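Long-range contacts in Blr6230 protein (Bradyrhizobium diazoefficiens, PDB 5WCM), which is a subclass B3 metallo-beta-lactamase, a zinc enzyme that probably hydrolyses beta-lactam antibiotics and here carries a sulfonamide inhibitor: residues Leu37-Met42 with Gly77-Ile82; Val19-Ile24 with Thr46-Asp51; Ala41-Thr46 with Ala71-Thr76; Ile63-Asn68 with Gly87-Ala92; Pro6-Gln11 with Ile53-Phe58. All coordinates share one frame; numbering follows the deposited sequence.

How the contacts relate
Contacts 1 to 4 are buried, while contact 5 lies at the surface. Contacts 2 and 5 both use helix 46-55, one at its start and the other at its end; contacts 1 and 4 reach the same sheet through the neighbouring strands 34-38 and 63-67. Contact 4 is a regular ladder of backbone bonds. Contact 1 has two bonds, one of them weak, and contacts 2, 3 and 5 rely on packing and close approach. Contact 3 carries ligands of the active-site zincs. Contacts 1 and 2 supply Glu81 and Lys50 to one outlying zinc ion, and contact 5 holds a further peripheral zinc site.

Contact 1 of 5, residues Leu37-Met42 with Gly77-Ile82; sequences LMDTAM and GGFAEI. With ZN (zinc ion), chain F.
Thr40 and Gly78 make the firmest link here: Gly78 N donates to Thr40 OG1 at 2.9 Å, with 151° at the hydrogen. A chi1 of 56° sets the hydroxyl between its own backbone N and carbonyl carbon, facing the glycines. The same oxygen is hydrogen-bonded to His75 O, so this buried hydroxyl is held by two backbone groups. Alongside, Gly77 N gives a weak, bent bond to Ala41 O (3.0 Å), and lacking a side chain Gly77 brings its CA within 4.6 Å of Met42 CA.

The tight packing continues on Phe79. Its CD1 lies 3.5 Å from Thr40 OG1, and its CZ reaches Asp39 OD1 at 4.1 Å; ring and carboxylate run side by side, their planes 26° apart. The polar end of Asp39 is itself tied down by Thr69. Further along, Ile82 CD1 touches two methyls, Thr40 CG2 and Leu37 CD2, each at 3.9 Å, the Leu37 and Ile82 side chains standing roughly perpendicular.

The helix turns a looser flank outward. Ala80 and Glu81 are partly exposed, and Glu81 stretches its extended chain away from the loop, so that OE2 binds a zinc ion at 2.0 Å together with a water, Lys50 and Glu85.

The contact thus clamps the loop leaving strand 34-38 onto the start of helix 79-86. Strand 63-67 lies alongside, Ile66 touching both Phe79 and Ile82, while helix 46-55 approaches through Ile49, against Ala41, and Thr46, against Glu81 and Ile82.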
# COMPACT_ATOMS: atom_id res chain seq x y z
N LEU A 37 -2.64 1.40 -11.39
CA LEU A 37 -2.64 2.36 -10.29
C LEU A 37 -2.57 1.60 -8.98
O LEU A 37 -3.42 0.75 -8.71
CB LEU A 37 -3.90 3.22 -10.31
CG LEU A 37 -4.03 4.26 -9.21
CD1 LEU A 37 -3.00 5.36 -9.38
CD2 LEU A 37 -5.41 4.86 -9.23
N MET A 38 -1.54 1.88 -8.19
CA MET A 38 -1.34 1.28 -6.87
C MET A 38 -1.84 2.27 -5.83
O MET A 38 -1.18 3.29 -5.57
CB MET A 38 0.13 0.95 -6.64
CG MET A 38 0.44 0.28 -5.31
SD MET A 38 -0.28 -1.36 -5.07
CE MET A 38 0.67 -2.27 -6.28
N ASP A 39 -3.02 1.97 -5.31
CA ASP A 39 -3.70 2.73 -4.27
C ASP A 39 -4.20 4.10 -4.75
O ASP A 39 -3.98 4.51 -5.88
CB ASP A 39 -2.84 2.84 -2.99
CG ASP A 39 -2.70 1.52 -2.25
OD1 ASP A 39 -3.66 0.72 -2.21
OD2 ASP A 39 -1.61 1.27 -1.72
N THR A 40 -4.93 4.77 -3.86
CA THR A 40 -5.27 6.18 -4.01
C THR A 40 -4.97 6.86 -2.66
O THR A 40 -4.15 6.37 -1.91
CB THR A 40 -6.73 6.39 -4.48
OG1 THR A 40 -7.65 5.74 -3.59
CG2 THR A 40 -6.90 5.86 -5.89
N ALA A 41 -5.57 8.02 -2.39
CA ALA A 41 -5.30 8.74 -1.16
C ALA A 41 -6.63 9.03 -0.46
O ALA A 41 -7.62 8.33 -0.66
CB ALA A 41 -4.48 9.99 -1.45
N MET A 42 -6.67 10.05 0.39
CA MET A 42 -7.91 10.39 1.07
C MET A 42 -9.00 10.72 0.08
O MET A 42 -8.71 11.17 -1.03
CB MET A 42 -7.73 11.57 2.02
CG MET A 42 -6.89 11.26 3.25
SD MET A 42 -7.68 10.20 4.45
CE MET A 42 -8.77 11.35 5.28
N GLY A 77 -9.64 6.07 -0.87
CA GLY A 77 -10.57 7.19 -0.97
C GLY A 77 -10.95 7.57 -2.37
O GLY A 77 -12.02 8.15 -2.56
N GLY A 78 -10.09 7.28 -3.35
CA GLY A 78 -10.37 7.59 -4.74
C GLY A 78 -10.77 6.43 -5.61
O GLY A 78 -10.95 6.59 -6.82
N PHE A 79 -10.93 5.25 -5.01
CA PHE A 79 -11.20 4.05 -5.82
C PHE A 79 -12.52 4.13 -6.59
O PHE A 79 -12.56 3.84 -7.79
CB PHE A 79 -11.20 2.79 -4.95
CG PHE A 79 -9.84 2.27 -4.54
CD1 PHE A 79 -8.65 2.75 -5.08
CD2 PHE A 79 -9.77 1.23 -3.64
CE1 PHE A 79 -7.43 2.22 -4.70
CE2 PHE A 79 -8.57 0.69 -3.26
CZ PHE A 79 -7.39 1.18 -3.79
N ALA A 80 -13.61 4.45 -5.90
CA ALA A 80 -14.92 4.45 -6.56
C ALA A 80 -14.90 5.45 -7.72
O ALA A 80 -15.41 5.15 -8.81
CB ALA A 80 -16.02 4.78 -5.57
N GLU A 81 -14.31 6.62 -7.51
CA GLU A 81 -14.28 7.66 -8.54
C GLU A 81 -13.43 7.24 -9.73
O GLU A 81 -13.88 7.31 -10.88
CB GLU A 81 -13.74 8.95 -7.96
CG GLU A 81 -13.62 10.04 -9.00
CD GLU A 81 -13.16 11.39 -8.50
OE1 GLU A 81 -13.36 11.65 -7.28
OE2 GLU A 81 -12.62 12.16 -9.37
N ILE A 82 -12.21 6.82 -9.44
CA ILE A 82 -11.30 6.48 -10.53
C ILE A 82 -11.80 5.25 -11.29
O ILE A 82 -11.73 5.20 -12.52
CB ILE A 82 -9.84 6.35 -10.05
CG1 ILE A 82 -9.36 7.74 -9.61
CG2 ILE A 82 -8.97 5.75 -11.17
CD1 ILE A 82 -7.97 7.83 -9.04
ZN ZN F . -12.36 11.96 -11.39
O HOH W 1 -14.18 11.90 -12.17

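Contact 2 of 5, residues Val19-Ile24 with Thr46-Asp51; sequences VGTDGI and TGMIKD. With ZN (zinc ion), chain F.
Val19 meets Ile49 through its backbone: the terminal methyl CD1 of Ile49 rests 3.5 Å from Val19 O, an oxygen that Asn52 ND2 holds by a hydrogen bond. Gly20 follows, its CA 4.0 Å from the same methyl. Both Ile49 torsions are folded (chi1 -60°, chi2 -52°), which carries CD1 off the helix and onto this bend of the loop. At Thr21 the partner changes to Met48, whose SD touches Thr21 CG2 at 3.8 Å, the two side chains crossing at about a right angle.

The hydroxyl of Thr21 points into its own loop. OG1 accepts from Gly23 N at 3.2 Å, an ST turn, and from Ile24 N at 2.9 Å, an ST motif, and it is also bonded to Trp3 O. Gly23 then offers its carbonyl to ND1 of His211, a zinc ligand, and Ile24 packs on Asp74 and His75.

On the helix flank away from the loop, Lys50 NZ binds a zinc ion at 2.0 Å, probably as the neutral amine; Glu81 and Glu85 share this metal. The loop thus joins helix 46-55 to the second shell of the dinuclear zinc site of a metallo-beta-lactamase.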
# COMPACT_ATOMS: atom_id res chain seq x y z
N VAL A 19 3.17 9.23 -7.43
CA VAL A 19 2.16 10.27 -7.71
C VAL A 19 1.33 10.63 -6.48
O VAL A 19 0.25 11.21 -6.60
CB VAL A 19 1.23 9.87 -8.88
CG1 VAL A 19 2.04 9.76 -10.17
CG2 VAL A 19 0.50 8.57 -8.62
N GLY A 20 1.82 10.26 -5.29
CA GLY A 20 1.12 10.52 -4.04
C GLY A 20 1.32 11.91 -3.47
O GLY A 20 1.73 12.85 -4.16
N THR A 21 0.98 12.03 -2.20
CA THR A 21 1.10 13.29 -1.45
C THR A 21 2.37 13.22 -0.59
O THR A 21 3.13 12.25 -0.62
CB THR A 21 -0.14 13.52 -0.58
OG1 THR A 21 -0.13 12.57 0.49
CG2 THR A 21 -1.41 13.35 -1.40
N ASP A 22 2.58 14.25 0.24
CA ASP A 22 3.71 14.21 1.17
C ASP A 22 3.59 13.10 2.23
O ASP A 22 4.55 12.69 2.81
CB ASP A 22 3.85 15.58 1.85
CG ASP A 22 5.14 15.73 2.63
OD1 ASP A 22 6.17 15.15 2.23
OD2 ASP A 22 5.09 16.44 3.64
N GLY A 23 2.37 12.64 2.46
CA GLY A 23 2.07 11.71 3.54
C GLY A 23 1.44 10.39 3.15
O GLY A 23 1.40 9.49 3.99
N ILE A 24 0.98 10.26 1.90
CA ILE A 24 0.33 9.04 1.40
C ILE A 24 0.95 8.72 0.05
O ILE A 24 0.97 9.56 -0.83
CB ILE A 24 -1.20 9.20 1.27
CG1 ILE A 24 -1.83 9.43 2.65
CG2 ILE A 24 -1.80 7.97 0.59
CD1 ILE A 24 -3.29 9.88 2.60
N THR A 46 -8.53 13.03 -4.41
CA THR A 46 -8.52 12.32 -5.69
C THR A 46 -8.10 13.22 -6.86
O THR A 46 -7.34 12.81 -7.73
CB THR A 46 -9.87 11.66 -5.94
OG1 THR A 46 -10.17 10.86 -4.79
CG2 THR A 46 -9.86 10.81 -7.19
N GLY A 47 -8.59 14.46 -6.86
CA GLY A 47 -8.20 15.46 -7.87
C GLY A 47 -6.70 15.70 -7.92
O GLY A 47 -6.10 15.76 -8.99
N MET A 48 -6.08 15.82 -6.75
CA MET A 48 -4.62 16.00 -6.65
C MET A 48 -3.88 14.80 -7.25
O MET A 48 -2.91 14.96 -7.98
CB MET A 48 -4.16 16.20 -5.20
CG MET A 48 -2.65 16.28 -5.06
SD MET A 48 -2.13 16.54 -3.35
CE MET A 48 -2.41 18.30 -3.21
N ILE A 49 -4.36 13.60 -6.94
CA ILE A 49 -3.73 12.39 -7.48
C ILE A 49 -3.82 12.38 -9.01
O ILE A 49 -2.84 12.12 -9.70
CB ILE A 49 -4.33 11.10 -6.85
CG1 ILE A 49 -4.15 11.05 -5.32
CG2 ILE A 49 -3.74 9.86 -7.50
CD1 ILE A 49 -2.74 11.27 -4.81
N LYS A 50 -5.01 12.67 -9.53
CA LYS A 50 -5.19 12.72 -10.99
C LYS A 50 -4.29 13.78 -11.63
O LYS A 50 -3.71 13.55 -12.70
CB LYS A 50 -6.65 12.97 -11.34
CG LYS A 50 -7.56 11.80 -11.00
CD LYS A 50 -8.96 11.92 -11.58
CE LYS A 50 -9.76 13.02 -10.94
NZ LYS A 50 -10.96 13.41 -11.74
N ASP A 51 -4.14 14.91 -10.96
CA ASP A 51 -3.29 15.98 -11.48
C ASP A 51 -1.82 15.54 -11.50
O ASP A 51 -1.09 15.81 -12.46
CB ASP A 51 -3.44 17.26 -10.65
CG ASP A 51 -4.75 18.00 -10.93
OD1 ASP A 51 -5.43 17.76 -11.96
OD2 ASP A 51 -5.09 18.87 -10.09
ZN ZN F . -12.36 11.96 -11.39
O HOH W 1 -14.18 11.90 -12.17

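Contact 3 of 5, residues Ala41-Thr46 with Ala71-Thr76; sequences AMPQST and AHLDHT. With ZN (zinc ion), chain D; ZN (zinc ion), chain C; 4NZ (4-nitrobenzenesulfonamide), chain I.
Met42 is bent twice, chi2 -71° and chi3 -78°, and this curl lays its SD 3.6 Å from both CA and CB of Asp74 and brings CE to within 3.9 Å of Leu73 CD1. Asp74 answers with a chi1 of 57° that swings its carboxylate away from Met42 and into the active site. It belongs to the His-X-His-X-Asp-His signature of the metallo-beta-lactamases, here His70 to His75, of which His72 stands at the N-cap position of the short helix 73-76.

Between the backbones the fit is close without conventional hydrogen bonds. Ala41 CA approaches Asp74 O at 3.1 Å in a CA-H...O contact, and Pro43 CD lies 3.6 Å from Leu73 O. The loop 41-46 therefore backs the helix on the flank turned away from the metals, with Trp3 also touching both Met42 and Asp74.

On the metal side the work is divided. Asp74 OD2 and His75 NE2 bind one zinc with His211; His72 ND1 binds the other with His70 and His146. Both zincs are bridged by the sulfonamide nitrogen N1 of 4-nitrobenzenesulfonamide, which lies in the ring planes of His72 and His75, off their edges. A water modelled less than 1 Å from N1 also bridges the metals, and the two are probably alternatives at one position. Leu73 faces both the loop and the inhibitor: while one methyl meets Met42, the other, CD2, lies 3.5 Å from the nitro oxygen O12 of the inhibitor.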
# COMPACT_ATOMS: atom_id res chain seq x y z
N ALA A 41 -5.57 8.02 -2.39
CA ALA A 41 -5.30 8.74 -1.16
C ALA A 41 -6.63 9.03 -0.46
O ALA A 41 -7.62 8.33 -0.66
CB ALA A 41 -4.48 9.99 -1.45
N MET A 42 -6.67 10.05 0.39
CA MET A 42 -7.91 10.39 1.07
C MET A 42 -9.00 10.72 0.08
O MET A 42 -8.71 11.17 -1.03
CB MET A 42 -7.73 11.57 2.02
CG MET A 42 -6.89 11.26 3.25
SD MET A 42 -7.68 10.20 4.45
CE MET A 42 -8.77 11.35 5.28
N PRO A 43 -10.27 10.51 0.48
CA PRO A 43 -11.38 10.81 -0.43
C PRO A 43 -11.35 12.22 -1.04
O PRO A 43 -11.67 12.38 -2.21
CB PRO A 43 -12.61 10.58 0.46
CG PRO A 43 -12.19 9.53 1.42
CD PRO A 43 -10.77 9.89 1.73
N GLN A 44 -10.89 13.20 -0.27
CA GLN A 44 -10.79 14.60 -0.74
C GLN A 44 -9.62 14.89 -1.67
O GLN A 44 -9.55 15.98 -2.25
CB GLN A 44 -10.74 15.56 0.46
CG GLN A 44 -9.58 15.34 1.43
CD GLN A 44 -9.99 14.55 2.66
OE1 GLN A 44 -10.60 13.45 2.56
NE2 GLN A 44 -9.66 15.09 3.83
N SER A 45 -8.71 13.93 -1.83
CA SER A 45 -7.45 14.17 -2.55
C SER A 45 -7.42 13.58 -3.95
O SER A 45 -6.39 13.61 -4.61
CB SER A 45 -6.27 13.61 -1.76
OG SER A 45 -6.13 14.29 -0.52
N THR A 46 -8.53 13.03 -4.41
CA THR A 46 -8.52 12.32 -5.69
C THR A 46 -8.10 13.22 -6.86
O THR A 46 -7.34 12.81 -7.73
CB THR A 46 -9.87 11.66 -5.94
OG1 THR A 46 -10.17 10.86 -4.79
CG2 THR A 46 -9.86 10.81 -7.19
N ALA A 71 -7.30 -1.84 2.90
CA ALA A 71 -8.57 -1.13 2.71
C ALA A 71 -8.89 -0.18 3.86
O ALA A 71 -9.87 -0.38 4.58
CB ALA A 71 -9.67 -2.16 2.52
N HIS A 72 -8.07 0.86 4.00
CA HIS A 72 -8.36 2.02 4.85
C HIS A 72 -8.56 3.24 3.98
O HIS A 72 -7.97 3.31 2.90
CB HIS A 72 -7.26 2.28 5.88
CG HIS A 72 -7.15 1.23 6.94
ND1 HIS A 72 -5.98 1.02 7.65
CD2 HIS A 72 -8.04 0.33 7.40
CE1 HIS A 72 -6.18 0.04 8.51
NE2 HIS A 72 -7.42 -0.41 8.38
N LEU A 73 -9.38 4.18 4.46
CA LEU A 73 -9.82 5.33 3.68
C LEU A 73 -8.70 6.18 3.09
O LEU A 73 -8.89 6.82 2.06
CB LEU A 73 -10.78 6.23 4.46
CG LEU A 73 -10.20 7.26 5.41
CD1 LEU A 73 -11.24 8.32 5.77
CD2 LEU A 73 -9.67 6.59 6.66
N ASP A 74 -7.55 6.22 3.76
CA ASP A 74 -6.42 7.01 3.28
C ASP A 74 -5.73 6.39 2.06
O ASP A 74 -4.87 7.03 1.45
CB ASP A 74 -5.44 7.34 4.40
CG ASP A 74 -4.88 6.10 5.11
OD1 ASP A 74 -5.60 5.08 5.28
OD2 ASP A 74 -3.68 6.17 5.51
N HIS A 75 -6.08 5.14 1.73
CA HIS A 75 -5.59 4.45 0.52
C HIS A 75 -6.67 4.12 -0.48
O HIS A 75 -6.37 3.85 -1.64
CB HIS A 75 -4.82 3.19 0.92
CG HIS A 75 -3.83 3.45 2.00
ND1 HIS A 75 -2.72 4.23 1.80
CD2 HIS A 75 -3.89 3.21 3.33
CE1 HIS A 75 -2.11 4.41 2.96
NE2 HIS A 75 -2.79 3.80 3.91
N THR A 76 -7.93 4.12 -0.04
CA THR A 76 -9.06 3.71 -0.88
C THR A 76 -9.96 4.86 -1.31
O THR A 76 -10.94 4.64 -2.02
CB THR A 76 -9.93 2.72 -0.13
OG1 THR A 76 -10.48 3.42 0.98
CG2 THR A 76 -9.15 1.49 0.32
ZN ZN D . -2.67 4.47 5.86
ZN ZN C . -4.05 1.64 7.22
S 4NZ I . -3.17 3.96 8.85
C1 4NZ I . -6.39 6.89 9.93
N1 4NZ I . -3.28 3.45 7.40
O1 4NZ I . -1.93 4.65 8.98
C2 4NZ I . -6.49 6.23 8.72
O2 4NZ I . -3.37 2.84 9.71
C3 4NZ I . -5.50 5.31 8.38
C4 4NZ I . -4.44 5.11 9.24
C5 4NZ I . -4.36 5.78 10.45
C6 4NZ I . -5.35 6.66 10.81
N7 4NZ I . -7.34 7.97 10.22
O12 4NZ I . -8.15 8.28 9.37
O13 4NZ I . -7.27 8.51 11.32
O HOH W 2 -4.04 3.58 6.99

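Contact 4 of 5, residues Ile63-Asn68 with Gly87-Ala92; sequences IKLILN and GAQLVA
Leu65, Ile66 and Leu67 pair in parallel with Gln89, Leu90 and Val91, the two strands of a beta-alpha-beta crossover whose connection includes helix 79-86. Their axes approach to 4.7 Å with an angle of 28° between them, the twist of a central sheet in the alpha-beta/beta-alpha sandwich of this superfamily.

Four backbone hydrogen bonds make the ladder. Ile66 works in both directions, its N giving to Gln89 O and its O accepting from Val91 N, each at 2.8 Å; Gln89 N to Lys64 O and Asn68 N to Val91 O complete the series at 3.1 Å. CA-H...O contacts fill in between, such as Leu90 CA to Ile66 O at 3.3 Å.

Among the polar side chains, Asn68 ND2 is bonded to Asp39 OD1 and His70 O, tying the strand end to a zinc ligand's backbone.

Apolar packing splits by face. Leu65, Leu67 and Val91 share one, Leu67 CD1 lying alongside Val91 CB at 3.8 Å, and Val131 of the second sheet covers Leu65 and Val91. Ile66 and Leu90 look the other way, toward Phe79 of helix 79-86; Ala88 CB packs against Ile66 CG1 at 4.0 Å. With CG opposite its backbone N (chi1 173°), Leu90 leans back over the ladder, CD1 3.5 Å from Ile66 O.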
# COMPACT_ATOMS: atom_id res chain seq x y z
N ILE A 63 -5.57 3.98 -17.22
CA ILE A 63 -5.56 3.05 -16.09
C ILE A 63 -6.49 1.89 -16.37
O ILE A 63 -7.69 2.10 -16.56
CB ILE A 63 -5.95 3.74 -14.77
CG1 ILE A 63 -4.92 4.81 -14.41
CG2 ILE A 63 -6.07 2.73 -13.65
CD1 ILE A 63 -5.37 5.80 -13.36
N LYS A 64 -5.94 0.67 -16.34
CA LYS A 64 -6.69 -0.56 -16.61
C LYS A 64 -6.97 -1.36 -15.36
O LYS A 64 -7.98 -2.06 -15.29
CB LYS A 64 -5.92 -1.47 -17.58
CG LYS A 64 -5.43 -0.81 -18.86
CD LYS A 64 -6.56 -0.33 -19.73
CE LYS A 64 -6.00 0.22 -21.04
NZ LYS A 64 -7.09 0.57 -21.99
N LEU A 65 -6.04 -1.29 -14.41
CA LEU A 65 -6.14 -2.02 -13.14
C LEU A 65 -5.83 -1.06 -12.01
O LEU A 65 -4.91 -0.25 -12.11
CB LEU A 65 -5.15 -3.19 -13.08
CG LEU A 65 -5.32 -4.31 -14.11
CD1 LEU A 65 -4.17 -5.30 -13.97
CD2 LEU A 65 -6.67 -5.00 -13.96
N ILE A 66 -6.58 -1.22 -10.94
CA ILE A 66 -6.31 -0.55 -9.69
C ILE A 66 -6.03 -1.65 -8.68
O ILE A 66 -6.87 -2.55 -8.51
CB ILE A 66 -7.50 0.29 -9.21
CG1 ILE A 66 -7.90 1.34 -10.26
CG2 ILE A 66 -7.17 0.97 -7.87
CD1 ILE A 66 -9.28 1.94 -10.03
N LEU A 67 -4.88 -1.58 -8.02
CA LEU A 67 -4.52 -2.53 -6.97
C LEU A 67 -4.54 -1.83 -5.63
O LEU A 67 -4.22 -0.64 -5.55
CB LEU A 67 -3.12 -3.14 -7.21
CG LEU A 67 -3.11 -4.37 -8.13
CD1 LEU A 67 -3.79 -4.18 -9.48
CD2 LEU A 67 -1.67 -4.82 -8.33
N ASN A 68 -4.89 -2.58 -4.59
CA ASN A 68 -4.91 -2.03 -3.23
C ASN A 68 -3.92 -2.80 -2.38
O ASN A 68 -3.85 -4.05 -2.46
CB ASN A 68 -6.33 -2.19 -2.64
CG ASN A 68 -6.58 -1.47 -1.29
OD1 ASN A 68 -7.42 -1.95 -0.51
ND2 ASN A 68 -5.97 -0.31 -1.03
N GLY A 87 -13.22 2.82 -16.05
CA GLY A 87 -13.64 1.44 -16.31
C GLY A 87 -12.64 0.37 -15.88
O GLY A 87 -12.78 -0.79 -16.26
N ALA A 88 -11.64 0.76 -15.09
CA ALA A 88 -10.63 -0.19 -14.59
C ALA A 88 -11.23 -1.25 -13.66
O ALA A 88 -12.32 -1.09 -13.11
CB ALA A 88 -9.54 0.56 -13.86
N GLN A 89 -10.49 -2.34 -13.52
CA GLN A 89 -10.83 -3.38 -12.57
C GLN A 89 -10.05 -3.14 -11.28
O GLN A 89 -8.87 -2.80 -11.33
CB GLN A 89 -10.52 -4.76 -13.14
CG GLN A 89 -11.46 -5.19 -14.25
CD GLN A 89 -11.09 -6.55 -14.81
OE1 GLN A 89 -10.02 -6.72 -15.41
NE2 GLN A 89 -11.94 -7.51 -14.62
N LEU A 90 -10.71 -3.38 -10.15
CA LEU A 90 -10.10 -3.31 -8.81
C LEU A 90 -9.71 -4.70 -8.32
O LEU A 90 -10.53 -5.64 -8.31
CB LEU A 90 -11.03 -2.63 -7.79
CG LEU A 90 -10.59 -2.63 -6.32
CD1 LEU A 90 -9.31 -1.84 -6.13
CD2 LEU A 90 -11.68 -2.08 -5.41
N VAL A 91 -8.46 -4.81 -7.90
CA VAL A 91 -7.85 -6.05 -7.44
C VAL A 91 -7.37 -5.85 -6.00
O VAL A 91 -6.64 -4.90 -5.71
CB VAL A 91 -6.66 -6.44 -8.33
CG1 VAL A 91 -6.10 -7.80 -7.90
CG2 VAL A 91 -7.04 -6.41 -9.80
N ALA A 92 -7.79 -6.74 -5.10
CA ALA A 92 -7.49 -6.59 -3.68
C ALA A 92 -7.52 -7.94 -2.98
O ALA A 92 -8.18 -8.89 -3.44
CB ALA A 92 -8.46 -5.62 -3.00

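Contact 5 of 5, residues Pro6-Gln11 with Ile53-Phe58; sequences PFEPFQ and IAKLGF
Glu8 and Lys55 form a small zinc site on the protein surface, where the N-terminal segment passes the end of helix 46-55. Lys55 runs straight out beyond CG, and a bend at chi2 (-65°) turns the carboxylate of Glu8 to meet its amine. NZ of Lys55 comes to 3.4 Å from OE2 of Glu8 because both groups belong to the site of one zinc ion. Both residues also touch a crystal neighbour.

Next to the polar pair comes the apolar part, centred on Pro9. Its ring carbon CG lies 4.1 Å from Lys55 CB, and its CB meets Leu56 CG at 3.9 Å as the two side chains run antiparallel past one another. Leu56 CD2 continues along the backbone to Pro9 O, also at 3.9 Å.

Leu56 is presented by the way the helix stops. Gly57 takes positive phi (94°) and closes a Schellman motif, with Gly57 N bonded to Ala54 O at 2.8 Å and Phe58 N to Ile53 O at 3.2 Å. Beyond the turn, Phe58 sets its ring edge-to-face with Tyr17. On the N-terminal side Phe10 enters strand 10-13, at one edge of the larger sheet, and points its side chain away from the helix, the ring touching Met217 and Arg221 of helix 217-223.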
# COMPACT_ATOMS: atom_id res chain seq x y z
N PRO A 6 1.04 18.65 -0.95
CA PRO A 6 1.59 18.21 -2.21
C PRO A 6 3.02 17.71 -2.11
O PRO A 6 3.82 18.15 -1.27
CB PRO A 6 1.51 19.47 -3.08
CG PRO A 6 1.60 20.58 -2.10
CD PRO A 6 0.79 20.10 -0.94
N PHE A 7 3.34 16.80 -3.02
CA PHE A 7 4.70 16.34 -3.23
C PHE A 7 4.89 16.20 -4.72
O PHE A 7 4.01 15.70 -5.42
CB PHE A 7 4.97 15.02 -2.50
CG PHE A 7 6.42 14.68 -2.41
CD1 PHE A 7 7.05 13.94 -3.41
CD2 PHE A 7 7.18 15.10 -1.34
CE1 PHE A 7 8.39 13.63 -3.34
CE2 PHE A 7 8.51 14.79 -1.25
CZ PHE A 7 9.13 14.05 -2.25
N GLU A 8 6.02 16.67 -5.24
CA GLU A 8 6.24 16.59 -6.68
C GLU A 8 6.38 15.14 -7.16
O GLU A 8 7.22 14.39 -6.64
CB GLU A 8 7.45 17.41 -7.08
CG GLU A 8 7.23 18.92 -7.07
CD GLU A 8 6.20 19.40 -8.09
OE1 GLU A 8 6.29 18.99 -9.26
OE2 GLU A 8 5.29 20.18 -7.75
N PRO A 9 5.58 14.74 -8.17
CA PRO A 9 5.66 13.37 -8.63
C PRO A 9 6.96 13.10 -9.37
O PRO A 9 7.61 14.03 -9.88
CB PRO A 9 4.43 13.25 -9.54
CG PRO A 9 4.24 14.64 -10.09
CD PRO A 9 4.58 15.52 -8.92
N PHE A 10 7.36 11.85 -9.44
CA PHE A 10 8.64 11.50 -10.05
C PHE A 10 8.71 10.04 -10.44
O PHE A 10 8.00 9.20 -9.89
CB PHE A 10 9.81 11.82 -9.11
CG PHE A 10 9.83 11.01 -7.83
CD1 PHE A 10 9.05 11.37 -6.74
CD2 PHE A 10 10.65 9.89 -7.70
CE1 PHE A 10 9.06 10.64 -5.55
CE2 PHE A 10 10.67 9.16 -6.52
CZ PHE A 10 9.88 9.54 -5.44
N GLN A 11 9.58 9.74 -11.41
CA GLN A 11 9.94 8.37 -11.73
C GLN A 11 10.85 7.81 -10.63
O GLN A 11 11.95 8.33 -10.40
CB GLN A 11 10.68 8.33 -13.07
CG GLN A 11 11.03 6.92 -13.52
CD GLN A 11 11.82 6.87 -14.82
OE1 GLN A 11 12.37 7.88 -15.25
NE2 GLN A 11 11.90 5.69 -15.43
N ILE A 53 -0.69 12.46 -11.79
CA ILE A 53 -0.62 11.51 -12.91
C ILE A 53 -0.41 12.29 -14.23
O ILE A 53 0.48 11.96 -15.02
CB ILE A 53 -1.86 10.59 -12.94
CG1 ILE A 53 -1.84 9.67 -11.71
CG2 ILE A 53 -1.94 9.76 -14.21
CD1 ILE A 53 -3.14 8.94 -11.47
N ALA A 54 -1.21 13.33 -14.43
CA ALA A 54 -1.12 14.17 -15.65
C ALA A 54 0.21 14.92 -15.73
O ALA A 54 0.79 15.05 -16.82
CB ALA A 54 -2.29 15.14 -15.72
N LYS A 55 0.70 15.42 -14.60
CA LYS A 55 1.99 16.14 -14.55
C LYS A 55 3.16 15.32 -15.10
O LYS A 55 4.12 15.87 -15.65
CB LYS A 55 2.36 16.59 -13.13
CG LYS A 55 1.62 17.80 -12.59
CD LYS A 55 2.03 18.00 -11.14
CE LYS A 55 1.52 19.30 -10.55
NZ LYS A 55 2.42 19.69 -9.41
N LEU A 56 3.10 14.01 -14.92
CA LEU A 56 4.12 13.10 -15.46
C LEU A 56 3.92 12.73 -16.93
O LEU A 56 4.76 12.05 -17.52
CB LEU A 56 4.21 11.81 -14.63
CG LEU A 56 4.70 11.97 -13.19
CD1 LEU A 56 4.69 10.62 -12.51
CD2 LEU A 56 6.09 12.61 -13.12
N GLY A 57 2.80 13.17 -17.51
CA GLY A 57 2.49 12.88 -18.91
C GLY A 57 1.62 11.66 -19.13
O GLY A 57 1.41 11.22 -20.27
N PHE A 58 1.12 11.08 -18.04
CA PHE A 58 0.19 9.97 -18.13
C PHE A 58 -1.23 10.47 -18.31
O PHE A 58 -1.57 11.60 -17.96
CB PHE A 58 0.23 9.12 -16.86
CG PHE A 58 1.51 8.39 -16.66
CD1 PHE A 58 1.89 7.39 -17.54
CD2 PHE A 58 2.33 8.67 -15.57
CE1 PHE A 58 3.07 6.69 -17.34
CE2 PHE A 58 3.51 7.99 -15.37
CZ PHE A 58 3.89 7.01 -16.26